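Local coordinates for putative fusidic acid resistance protein (Staphylococcus aureus, PDB 2YB5) that mediates resistance to the antibiotic fusidic acid by ribosome clearance, probably by binding elongation factor G and helping to free it from the ribosome, at residues I23-T28 with N32-Q37; E44-F49 with I54-F59; K103-P108 with R130-Y135; K136-K141 with N206-I211. All blocks are in the same frame, centred on the assembly; numbering follows the deposited sequence.

Contacts 1 and 2 belong to the helical N-terminal part and share helix 35-50: contact 1 joins its start to the end of helix 9-27, contact 2 its end to the loop that follows. Contact 2 is buried and almost wholly apolar; contact 1 is smaller and partly exposed. Contacts 3 and 4 lie in the zinc-finger part, their centres about 17 Å apart, and both use a tyrosine hydroxyl to reach a loop. Contact 3 does so through a water and is partly buried, the Y132 ring inside and the loop lysines exposed; contact 4 bonds directly, at the surface. They meet where Y135, on strand 130-136, packs against L207, Y208 and I211.

Contact 1 of 4, residues I23-T28 with N32-Q37; sequences IKLYRT and NSHKTQ
The imidazole of H34 carries the methyl of T28 over one face: CG2 sits above the ring in a CH-pi contact, although the modelled approach is too close for its exact spacing to be trusted. L25 reaches the same ring obliquely, its CG 3.9 Å from H34 CD2. A chi1 of -66° sets the imidazole on the amide-nitrogen side of its own residue, and H34 ND1 bonds to the backbone O of D30, which holds the ring within the connecting loop.

One turn further on, Q37 also meets L25. Its CB is 3.3 Å from L25 CD2, a tight apolar approach, and its amide oxygen OE1 lies 3.7 Å from L25 CD1. L25 thus serves two partners with different atoms: CG faces the imidazole, while the branch ends CD1 and CD2 meet the glutamine. M31 of the loop touches this leucine as well.

The contact lies at the loop end where helix 9-27 passes into helix 35-50: T28 is the first residue to leave helix 9-27, H34 occupies the N-cap position of helix 35-50, and L25 bridges the two helices near their joined ends.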
# COMPACT_ATOMS: atom_id res chain seq x y z
N ILE A 23 14.96 -12.60 6.47
CA ILE A 23 16.14 -12.85 5.65
C ILE A 23 17.36 -12.04 6.12
O ILE A 23 18.49 -12.53 6.06
CB ILE A 23 15.86 -12.57 4.17
CG1 ILE A 23 14.91 -13.65 3.62
CG2 ILE A 23 17.15 -12.55 3.36
CD1 ILE A 23 14.38 -13.36 2.21
N LYS A 24 17.14 -10.82 6.60
CA LYS A 24 18.23 -10.03 7.21
C LYS A 24 18.80 -10.78 8.41
O LYS A 24 20.01 -10.95 8.52
CB LYS A 24 17.75 -8.64 7.64
CG LYS A 24 17.58 -7.63 6.50
CD LYS A 24 16.89 -6.37 7.02
CE LYS A 24 17.10 -5.18 6.11
NZ LYS A 24 16.29 -3.99 6.55
N LEU A 25 17.92 -11.23 9.30
CA LEU A 25 18.34 -12.04 10.45
C LEU A 25 19.11 -13.29 10.02
O LEU A 25 20.17 -13.57 10.55
CB LEU A 25 17.14 -12.44 11.33
CG LEU A 25 16.79 -11.51 12.49
CD1 LEU A 25 16.74 -10.05 12.08
CD2 LEU A 25 15.47 -11.93 13.12
N TYR A 26 18.57 -14.03 9.05
CA TYR A 26 19.25 -15.22 8.54
C TYR A 26 20.61 -14.87 7.92
O TYR A 26 21.54 -15.67 7.99
CB TYR A 26 18.39 -15.97 7.53
CG TYR A 26 17.06 -16.51 8.04
CD1 TYR A 26 16.88 -16.86 9.38
CD2 TYR A 26 15.99 -16.69 7.18
CE1 TYR A 26 15.66 -17.35 9.83
CE2 TYR A 26 14.78 -17.18 7.62
CZ TYR A 26 14.61 -17.51 8.94
OH TYR A 26 13.40 -18.01 9.36
N ARG A 27 20.73 -13.67 7.33
CA ARG A 27 22.01 -13.21 6.78
C ARG A 27 23.09 -13.07 7.85
O ARG A 27 24.27 -13.26 7.56
CB ARG A 27 21.85 -11.88 6.04
N THR A 28 22.69 -12.72 9.07
CA THR A 28 23.60 -12.75 10.21
C THR A 28 23.70 -14.22 10.62
O THR A 28 22.70 -14.83 11.00
CB THR A 28 23.12 -11.87 11.39
OG1 THR A 28 24.25 -11.33 12.07
CG2 THR A 28 22.29 -12.68 12.39
N ASN A 32 21.25 -18.03 17.07
CA ASN A 32 21.23 -18.14 18.51
C ASN A 32 20.96 -16.80 19.19
O ASN A 32 20.12 -16.71 20.08
CB ASN A 32 22.54 -18.71 19.02
CG ASN A 32 22.50 -19.05 20.49
OD1 ASN A 32 21.44 -19.37 21.03
ND2 ASN A 32 23.67 -18.98 21.15
N SER A 33 21.67 -15.75 18.76
CA SER A 33 21.47 -14.40 19.30
C SER A 33 20.18 -13.74 18.81
O SER A 33 19.65 -12.84 19.46
CB SER A 33 22.66 -13.51 18.94
OG SER A 33 23.87 -14.06 19.45
N HIS A 34 19.68 -14.19 17.66
CA HIS A 34 18.51 -13.58 17.02
C HIS A 34 17.25 -14.46 17.11
O HIS A 34 16.33 -14.28 16.32
CB HIS A 34 18.83 -13.31 15.55
CG HIS A 34 19.90 -12.28 15.32
ND1 HIS A 34 21.23 -12.53 15.57
CD2 HIS A 34 19.83 -11.01 14.86
CE1 HIS A 34 21.94 -11.45 15.28
NE2 HIS A 34 21.11 -10.52 14.84
N LYS A 35 17.21 -15.40 18.05
CA LYS A 35 16.06 -16.31 18.16
C LYS A 35 14.79 -15.55 18.53
O LYS A 35 13.74 -15.77 17.95
CB LYS A 35 16.33 -17.41 19.18
CG LYS A 35 15.27 -18.51 19.21
CD LYS A 35 14.10 -18.21 20.17
CE LYS A 35 14.53 -18.13 21.64
NZ LYS A 35 15.25 -19.34 22.08
N THR A 36 14.90 -14.66 19.51
CA THR A 36 13.77 -13.88 19.98
C THR A 36 13.19 -13.00 18.86
O THR A 36 11.98 -12.89 18.73
CB THR A 36 14.14 -13.03 21.20
OG1 THR A 36 14.59 -13.89 22.26
CG2 THR A 36 12.94 -12.22 21.67
N GLN A 37 14.07 -12.41 18.06
CA GLN A 37 13.67 -11.65 16.89
C GLN A 37 12.98 -12.55 15.88
O GLN A 37 11.97 -12.15 15.30
CB GLN A 37 14.87 -10.96 16.22
CG GLN A 37 15.51 -9.85 17.06
CD GLN A 37 16.83 -9.34 16.48
OE1 GLN A 37 16.85 -8.62 15.49
NE2 GLN A 37 17.95 -9.72 17.12

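Contact 2 of 4, residues E44-F49 with I54-F59; sequences EINDIF and IDISDF
F49 and I54 meet where the chain leaving helix 35-50, in the helical N-terminal part of the protein, folds back along it toward helix 59-63; the returning loop includes an inverse gamma turn centred on S57. I54 N donates to F49 O at 3.1 Å, a nearly straight bond (169°) whose donor stands above the carbonyl plane.

The tight part centres on the F49 ring. I56 lies over one face, with CG1 4.1 Å from the ring centroid in a CH-pi contact and CD1 also above the plane. I54 meets the ring at its edge, where I54 CD1 lies in the ring plane and 3.7 Å from F49 CD1. The two isoleucines thus take a face and an edge of one phenyl. I56 CG1 is anti to the backbone N (chi1 -154°), which directs that branch over the ring and leaves CG2 for N46. N46 slides past I56 in the opposite direction, and its amide OD1 presses closely on the methyl I56 CG2, at 3.0 Å. Deeper in, I45 CG2 touches the edge of F59 at CE2, the two side chains crossing at about a right angle; L76, L77 and L80 of helix 70-80 also pack on F59, and L18 and V19 of helix 9-27 on I45.

The outer side is looser and polar. D55 and S57 are exposed, and D55 turns away from the helix, its carboxylate serving its own loop: D55 OD1 accepts weakly from S57 N and, on its syn side, from S57 OG at 2.6 Å.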
# COMPACT_ATOMS: atom_id res chain seq x y z
N GLU A 44 4.36 -12.08 14.11
CA GLU A 44 3.74 -10.93 13.43
C GLU A 44 3.05 -11.35 12.14
O GLU A 44 1.94 -10.91 11.85
CB GLU A 44 4.77 -9.85 13.11
CG GLU A 44 5.35 -9.14 14.33
CD GLU A 44 4.34 -8.25 15.01
OE1 GLU A 44 3.93 -7.24 14.38
OE2 GLU A 44 3.96 -8.55 16.17
N ILE A 45 3.72 -12.20 11.36
CA ILE A 45 3.15 -12.70 10.12
C ILE A 45 1.87 -13.49 10.39
O ILE A 45 0.85 -13.28 9.72
CB ILE A 45 4.15 -13.58 9.35
CG1 ILE A 45 5.33 -12.73 8.88
CG2 ILE A 45 3.47 -14.28 8.16
CD1 ILE A 45 6.47 -13.50 8.29
N ASN A 46 1.95 -14.39 11.36
CA ASN A 46 0.84 -15.26 11.74
C ASN A 46 -0.37 -14.50 12.25
O ASN A 46 -1.51 -14.82 11.89
CB ASN A 46 1.29 -16.26 12.83
CG ASN A 46 0.24 -17.33 13.13
OD1 ASN A 46 -0.24 -18.01 12.23
ND2 ASN A 46 -0.09 -17.48 14.40
N ASP A 47 -0.13 -13.49 13.08
CA ASP A 47 -1.21 -12.68 13.63
C ASP A 47 -2.01 -11.97 12.52
O ASP A 47 -3.23 -11.89 12.59
CB ASP A 47 -0.68 -11.67 14.66
CG ASP A 47 -0.28 -12.34 15.98
OD1 ASP A 47 -0.70 -13.49 16.23
OD2 ASP A 47 0.47 -11.71 16.76
N ILE A 48 -1.32 -11.50 11.48
CA ILE A 48 -1.97 -10.88 10.32
C ILE A 48 -3.03 -11.82 9.71
O ILE A 48 -4.05 -11.36 9.21
CB ILE A 48 -0.95 -10.46 9.24
CG1 ILE A 48 -0.15 -9.24 9.71
CG2 ILE A 48 -1.64 -10.16 7.92
CD1 ILE A 48 1.00 -8.89 8.81
N PHE A 49 -2.77 -13.13 9.77
CA PHE A 49 -3.72 -14.13 9.28
C PHE A 49 -4.67 -14.64 10.36
O PHE A 49 -5.81 -14.99 10.05
CB PHE A 49 -2.98 -15.27 8.60
CG PHE A 49 -2.35 -14.88 7.29
CD1 PHE A 49 -3.11 -14.82 6.12
CD2 PHE A 49 -1.01 -14.52 7.23
CE1 PHE A 49 -2.53 -14.45 4.91
CE2 PHE A 49 -0.42 -14.15 6.03
CZ PHE A 49 -1.19 -14.11 4.86
N ILE A 54 -7.45 -17.32 8.83
CA ILE A 54 -6.82 -18.05 7.72
C ILE A 54 -5.72 -18.93 8.29
O ILE A 54 -4.94 -18.50 9.13
CB ILE A 54 -6.21 -17.11 6.66
CG1 ILE A 54 -7.25 -16.12 6.13
CG2 ILE A 54 -5.61 -17.92 5.51
CD1 ILE A 54 -6.68 -15.09 5.17
N ASP A 55 -5.67 -20.18 7.83
CA ASP A 55 -4.66 -21.12 8.28
C ASP A 55 -3.37 -20.84 7.54
O ASP A 55 -3.26 -21.07 6.33
CB ASP A 55 -5.11 -22.57 8.07
CG ASP A 55 -4.23 -23.58 8.80
OD1 ASP A 55 -3.01 -23.32 8.95
OD2 ASP A 55 -4.75 -24.63 9.23
N ILE A 56 -2.39 -20.31 8.27
CA ILE A 56 -1.07 -20.01 7.74
C ILE A 56 -0.00 -20.86 8.45
O ILE A 56 1.19 -20.72 8.18
CB ILE A 56 -0.76 -18.48 7.86
CG1 ILE A 56 0.25 -18.02 6.80
CG2 ILE A 56 -0.28 -18.11 9.26
CD1 ILE A 56 -0.19 -18.27 5.36
N SER A 57 -0.44 -21.76 9.34
CA SER A 57 0.47 -22.72 9.98
C SER A 57 0.83 -23.77 8.94
O SER A 57 0.17 -24.80 8.81
CB SER A 57 -0.18 -23.36 11.22
OG SER A 57 -1.41 -23.99 10.90
N ASP A 58 1.90 -23.48 8.20
CA ASP A 58 2.18 -24.09 6.91
C ASP A 58 3.22 -23.23 6.21
O ASP A 58 4.36 -23.64 6.02
CB ASP A 58 0.89 -24.18 6.07
CG ASP A 58 1.15 -24.14 4.58
OD1 ASP A 58 2.13 -24.77 4.11
OD2 ASP A 58 0.36 -23.49 3.87
N PHE A 59 2.80 -22.01 5.85
CA PHE A 59 3.70 -21.00 5.32
C PHE A 59 4.70 -20.64 6.41
O PHE A 59 5.89 -20.51 6.14
CB PHE A 59 2.90 -19.77 4.87
CG PHE A 59 3.74 -18.58 4.46
CD1 PHE A 59 4.50 -18.61 3.29
CD2 PHE A 59 3.76 -17.43 5.24
CE1 PHE A 59 5.27 -17.51 2.92
CE2 PHE A 59 4.52 -16.33 4.87
CZ PHE A 59 5.28 -16.37 3.71

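Contact 3 of 4, residues K103-P108 with R130-Y135; sequences KKLKRP and RKYIVY
Y132 OH is gripped by R130 on its own strand and by a water that leads to the loop 103-108. R130 NH1 donates to it at 3.1 Å (154°), the hydroxyl lying 16° out of the guanidinium plane. The hydroxyl donates in turn to the water, with Y132 OH 2.9 Å from the water oxygen. That water donates a hydrogen bond to K104 O at 2.7 Å and accepts one from K106 N at 2.8 Å, so one molecule ties the backbone on both flanks of L105 to the tyrosine.

The direct touch is apolar. L105 CD1 lies over one face of the Y132 ring, nearest CE1 at 3.4 Å and almost as near CZ, on the phenol end. L105 CG is anti to the backbone N (chi1 180°), which swings the branch onto the ring. R130 CG lies over the opposite face, offset toward the rim, so the ring is sandwiched between leucine and arginine.

Y132 belongs to an aromatic cluster on the antiparallel sheet: W123 of strand 121-125 and Y146 of strand 142-149 meet its ring, and F99 meets it edge-to-face. The loop is anchored beside them, with K106 O bonded to W123 NE1 and L105 resting on L95 of helix 92-98.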
# COMPACT_ATOMS: atom_id res chain seq x y z
N LYS A 103 -16.16 18.87 -13.84
CA LYS A 103 -16.92 18.73 -15.08
C LYS A 103 -16.23 17.79 -16.08
O LYS A 103 -16.90 17.05 -16.81
CB LYS A 103 -17.15 20.11 -15.72
N LYS A 104 -14.90 17.83 -16.11
CA LYS A 104 -14.12 17.05 -17.06
C LYS A 104 -13.21 16.10 -16.28
O LYS A 104 -12.12 16.50 -15.86
CB LYS A 104 -13.29 18.00 -17.95
CG LYS A 104 -14.14 18.77 -18.97
CD LYS A 104 -13.43 19.98 -19.57
CE LYS A 104 -14.33 20.67 -20.61
NZ LYS A 104 -13.72 21.89 -21.24
N LEU A 105 -13.68 14.87 -16.06
CA LEU A 105 -12.96 13.92 -15.19
C LEU A 105 -12.21 12.87 -16.00
O LEU A 105 -12.82 11.96 -16.57
CB LEU A 105 -13.91 13.23 -14.21
CG LEU A 105 -13.26 12.21 -13.26
CD1 LEU A 105 -12.34 12.89 -12.25
CD2 LEU A 105 -14.29 11.34 -12.53
N LYS A 106 -10.89 12.97 -16.03
CA LYS A 106 -10.07 11.91 -16.60
C LYS A 106 -10.21 10.66 -15.74
O LYS A 106 -9.93 10.68 -14.52
CB LYS A 106 -8.60 12.30 -16.69
CG LYS A 106 -7.71 11.14 -17.12
CD LYS A 106 -6.36 11.60 -17.65
CE LYS A 106 -5.65 10.46 -18.37
NZ LYS A 106 -4.53 10.96 -19.23
N ARG A 107 -10.62 9.57 -16.38
CA ARG A 107 -10.74 8.29 -15.71
C ARG A 107 -9.40 7.55 -15.73
O ARG A 107 -8.58 7.76 -16.63
CB ARG A 107 -11.89 7.48 -16.35
CG ARG A 107 -13.24 7.79 -15.69
CD ARG A 107 -14.37 8.16 -16.64
NE ARG A 107 -14.97 6.99 -17.26
CZ ARG A 107 -16.21 6.91 -17.76
NH1 ARG A 107 -17.06 7.94 -17.70
NH2 ARG A 107 -16.60 5.78 -18.32
N PRO A 108 -9.14 6.71 -14.71
CA PRO A 108 -7.94 5.90 -14.73
C PRO A 108 -8.03 4.77 -15.76
O PRO A 108 -9.13 4.33 -16.10
CB PRO A 108 -7.88 5.34 -13.31
CG PRO A 108 -9.26 5.29 -12.86
CD PRO A 108 -10.00 6.39 -13.56
N ARG A 130 -2.90 17.43 -12.18
CA ARG A 130 -3.72 16.99 -11.07
C ARG A 130 -3.42 15.53 -10.74
O ARG A 130 -3.01 14.76 -11.61
CB ARG A 130 -5.19 17.16 -11.47
CG ARG A 130 -6.20 16.95 -10.35
CD ARG A 130 -7.60 17.33 -10.83
NE ARG A 130 -7.76 18.78 -10.96
CZ ARG A 130 -8.90 19.39 -11.29
NH1 ARG A 130 -10.01 18.69 -11.52
NH2 ARG A 130 -8.94 20.71 -11.38
N LYS A 131 -3.59 15.16 -9.47
CA LYS A 131 -3.68 13.76 -9.07
C LYS A 131 -5.01 13.57 -8.36
O LYS A 131 -5.42 14.41 -7.55
CB LYS A 131 -2.52 13.31 -8.16
CG LYS A 131 -2.61 11.84 -7.69
CD LYS A 131 -1.61 11.47 -6.61
CE LYS A 131 -0.15 11.42 -7.08
NZ LYS A 131 0.06 10.35 -8.10
N TYR A 132 -5.66 12.45 -8.68
CA TYR A 132 -6.87 12.01 -8.02
C TYR A 132 -6.52 10.80 -7.17
O TYR A 132 -5.73 9.95 -7.60
CB TYR A 132 -7.89 11.57 -9.08
CG TYR A 132 -8.44 12.67 -9.92
CD1 TYR A 132 -9.55 13.38 -9.50
CD2 TYR A 132 -7.87 12.99 -11.14
CE1 TYR A 132 -10.07 14.38 -10.26
CE2 TYR A 132 -8.40 14.00 -11.92
CZ TYR A 132 -9.50 14.69 -11.47
OH TYR A 132 -10.05 15.70 -12.22
N ILE A 133 -7.12 10.71 -5.98
CA ILE A 133 -6.90 9.59 -5.08
C ILE A 133 -8.24 9.07 -4.58
O ILE A 133 -9.00 9.83 -4.02
CB ILE A 133 -6.00 9.99 -3.89
CG1 ILE A 133 -4.55 10.14 -4.35
CG2 ILE A 133 -6.11 8.98 -2.74
CD1 ILE A 133 -3.68 11.08 -3.46
N VAL A 134 -8.52 7.79 -4.79
CA VAL A 134 -9.75 7.15 -4.34
C VAL A 134 -9.39 5.97 -3.43
O VAL A 134 -8.41 5.26 -3.68
CB VAL A 134 -10.63 6.69 -5.54
CG1 VAL A 134 -11.81 5.83 -5.08
CG2 VAL A 134 -11.12 7.91 -6.34
N TYR A 135 -10.17 5.81 -2.37
CA TYR A 135 -9.97 4.79 -1.35
C TYR A 135 -11.28 4.50 -0.61
O TYR A 135 -12.28 5.21 -0.77
CB TYR A 135 -8.89 5.25 -0.35
CG TYR A 135 -9.25 6.54 0.36
CD1 TYR A 135 -9.97 6.51 1.55
CD2 TYR A 135 -8.89 7.78 -0.16
CE1 TYR A 135 -10.32 7.68 2.20
CE2 TYR A 135 -9.25 8.95 0.48
CZ TYR A 135 -9.96 8.89 1.67
OH TYR A 135 -10.33 10.02 2.33
O HOH W 1 -9.75 15.39 -15.06

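Contact 4 of 4, residues K136-K141 with N206-I211; sequences KNLDDK and NLYEFI
Y208 leaves helix 204-214 with CB pointing toward the loop 136-141 and carries its ring to that loop. On one side of the ring CD2 and then CE2 run beside L138: CE2 is 3.9 Å from L138 CG, and L138 CD1 is 4.1 Å from both ring carbons, the leucine approaching obliquely. On the other side CE1 comes to 3.5 Å from K136 O. At the tip, Y208 OH donates to K136 O at 2.8 Å, with the carbonyl oxygen in the plane of the ring at its edge; the hydroxyl is tilted 21° from the carbonyl plane.

The loop that receives this tip is braced from within. It forms a type I turn from N137 to D140, and N137 OD1 accepts from K141 N and, weakly, from D139 N, while N137 ND2 bonds to E143. K136 NZ makes a salt bridge to D140 OD1, met from above the carboxylate plane.

The contact joins the hairpin between strands 130-136 and 142-149 to helix 204-214, which lies against the sheet; there the Y208 ring also has Y135 of strand 130-136 as a neighbour.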
# COMPACT_ATOMS: atom_id res chain seq x y z
N LYS A 136 -11.25 3.43 0.18
CA LYS A 136 -12.34 3.09 1.09
C LYS A 136 -12.01 3.61 2.48
O LYS A 136 -10.88 3.44 2.95
CB LYS A 136 -12.52 1.58 1.17
CG LYS A 136 -13.05 0.93 -0.09
CD LYS A 136 -14.53 1.22 -0.31
CE LYS A 136 -15.14 0.27 -1.33
NZ LYS A 136 -15.54 -1.04 -0.72
N ASN A 137 -12.99 4.22 3.15
CA ASN A 137 -12.79 4.72 4.51
C ASN A 137 -13.04 3.64 5.57
O ASN A 137 -13.33 2.49 5.24
CB ASN A 137 -13.65 5.98 4.78
CG ASN A 137 -15.13 5.70 4.71
OD1 ASN A 137 -15.57 4.57 4.89
ND2 ASN A 137 -15.92 6.74 4.47
N LEU A 138 -12.90 4.02 6.84
CA LEU A 138 -13.15 3.11 7.97
C LEU A 138 -14.53 2.45 7.96
O LEU A 138 -14.68 1.37 8.53
CB LEU A 138 -12.91 3.85 9.29
CG LEU A 138 -11.47 3.79 9.81
CD1 LEU A 138 -10.96 5.13 10.37
CD2 LEU A 138 -11.33 2.69 10.87
N ASP A 139 -15.52 3.08 7.31
CA ASP A 139 -16.86 2.50 7.16
C ASP A 139 -17.04 1.70 5.87
O ASP A 139 -18.17 1.44 5.45
CB ASP A 139 -17.93 3.61 7.16
CG ASP A 139 -17.93 4.44 8.41
OD1 ASP A 139 -17.81 3.87 9.52
OD2 ASP A 139 -18.07 5.68 8.29
N ASP A 140 -15.93 1.32 5.24
CA ASP A 140 -15.94 0.57 3.98
C ASP A 140 -16.72 1.28 2.86
O ASP A 140 -17.39 0.63 2.06
CB ASP A 140 -16.48 -0.86 4.19
CG ASP A 140 -16.40 -1.72 2.93
OD1 ASP A 140 -15.38 -1.63 2.21
OD2 ASP A 140 -17.37 -2.47 2.64
N LYS A 141 -16.63 2.61 2.80
CA LYS A 141 -17.21 3.33 1.66
C LYS A 141 -16.20 4.24 0.98
O LYS A 141 -15.19 4.65 1.58
CB LYS A 141 -18.48 4.10 2.05
CG LYS A 141 -18.37 5.06 3.20
CD LYS A 141 -19.77 5.45 3.72
CE LYS A 141 -19.68 6.28 5.00
NZ LYS A 141 -18.84 7.50 4.83
N ASN A 206 -1.80 5.35 7.41
CA ASN A 206 -0.90 6.40 6.92
C ASN A 206 -1.61 7.29 5.90
O ASN A 206 -1.38 8.50 5.87
CB ASN A 206 0.36 5.81 6.27
CG ASN A 206 1.23 4.97 7.23
OD1 ASN A 206 0.97 4.88 8.43
ND2 ASN A 206 2.28 4.35 6.68
N LEU A 207 -2.46 6.70 5.06
CA LEU A 207 -3.24 7.47 4.10
C LEU A 207 -4.34 8.27 4.79
O LEU A 207 -4.60 9.43 4.43
CB LEU A 207 -3.86 6.56 3.04
CG LEU A 207 -4.70 7.26 1.98
CD1 LEU A 207 -3.84 8.23 1.15
CD2 LEU A 207 -5.39 6.21 1.08
N TYR A 208 -5.01 7.65 5.76
CA TYR A 208 -6.06 8.34 6.50
C TYR A 208 -5.51 9.56 7.25
O TYR A 208 -6.17 10.59 7.31
CB TYR A 208 -6.74 7.42 7.51
CG TYR A 208 -7.53 6.27 6.94
CD1 TYR A 208 -7.98 6.27 5.62
CD2 TYR A 208 -7.84 5.17 7.73
CE1 TYR A 208 -8.73 5.21 5.12
CE2 TYR A 208 -8.57 4.11 7.24
CZ TYR A 208 -9.01 4.13 5.94
OH TYR A 208 -9.73 3.06 5.46
N GLU A 209 -4.29 9.45 7.78
CA GLU A 209 -3.68 10.54 8.54
C GLU A 209 -3.20 11.66 7.63
O GLU A 209 -3.29 12.83 7.98
CB GLU A 209 -2.52 10.03 9.40
CG GLU A 209 -2.93 9.11 10.52
CD GLU A 209 -1.74 8.51 11.24
OE1 GLU A 209 -0.73 9.23 11.47
OE2 GLU A 209 -1.82 7.31 11.60
N PHE A 210 -2.69 11.29 6.45
CA PHE A 210 -2.37 12.27 5.43
C PHE A 210 -3.64 13.04 5.03
O PHE A 210 -3.64 14.27 4.99
CB PHE A 210 -1.75 11.59 4.22
CG PHE A 210 -1.51 12.51 3.07
CD1 PHE A 210 -0.49 13.44 3.11
CD2 PHE A 210 -2.29 12.42 1.92
CE1 PHE A 210 -0.26 14.29 2.04
CE2 PHE A 210 -2.06 13.28 0.85
CZ PHE A 210 -1.05 14.21 0.92
N ILE A 211 -4.73 12.32 4.77
CA ILE A 211 -5.97 12.95 4.30
C ILE A 211 -6.48 13.93 5.35
O ILE A 211 -6.76 15.09 5.03
CB ILE A 211 -7.07 11.92 3.97
CG1 ILE A 211 -6.68 11.07 2.77
CG2 ILE A 211 -8.41 12.62 3.66
CD1 ILE A 211 -6.64 11.79 1.48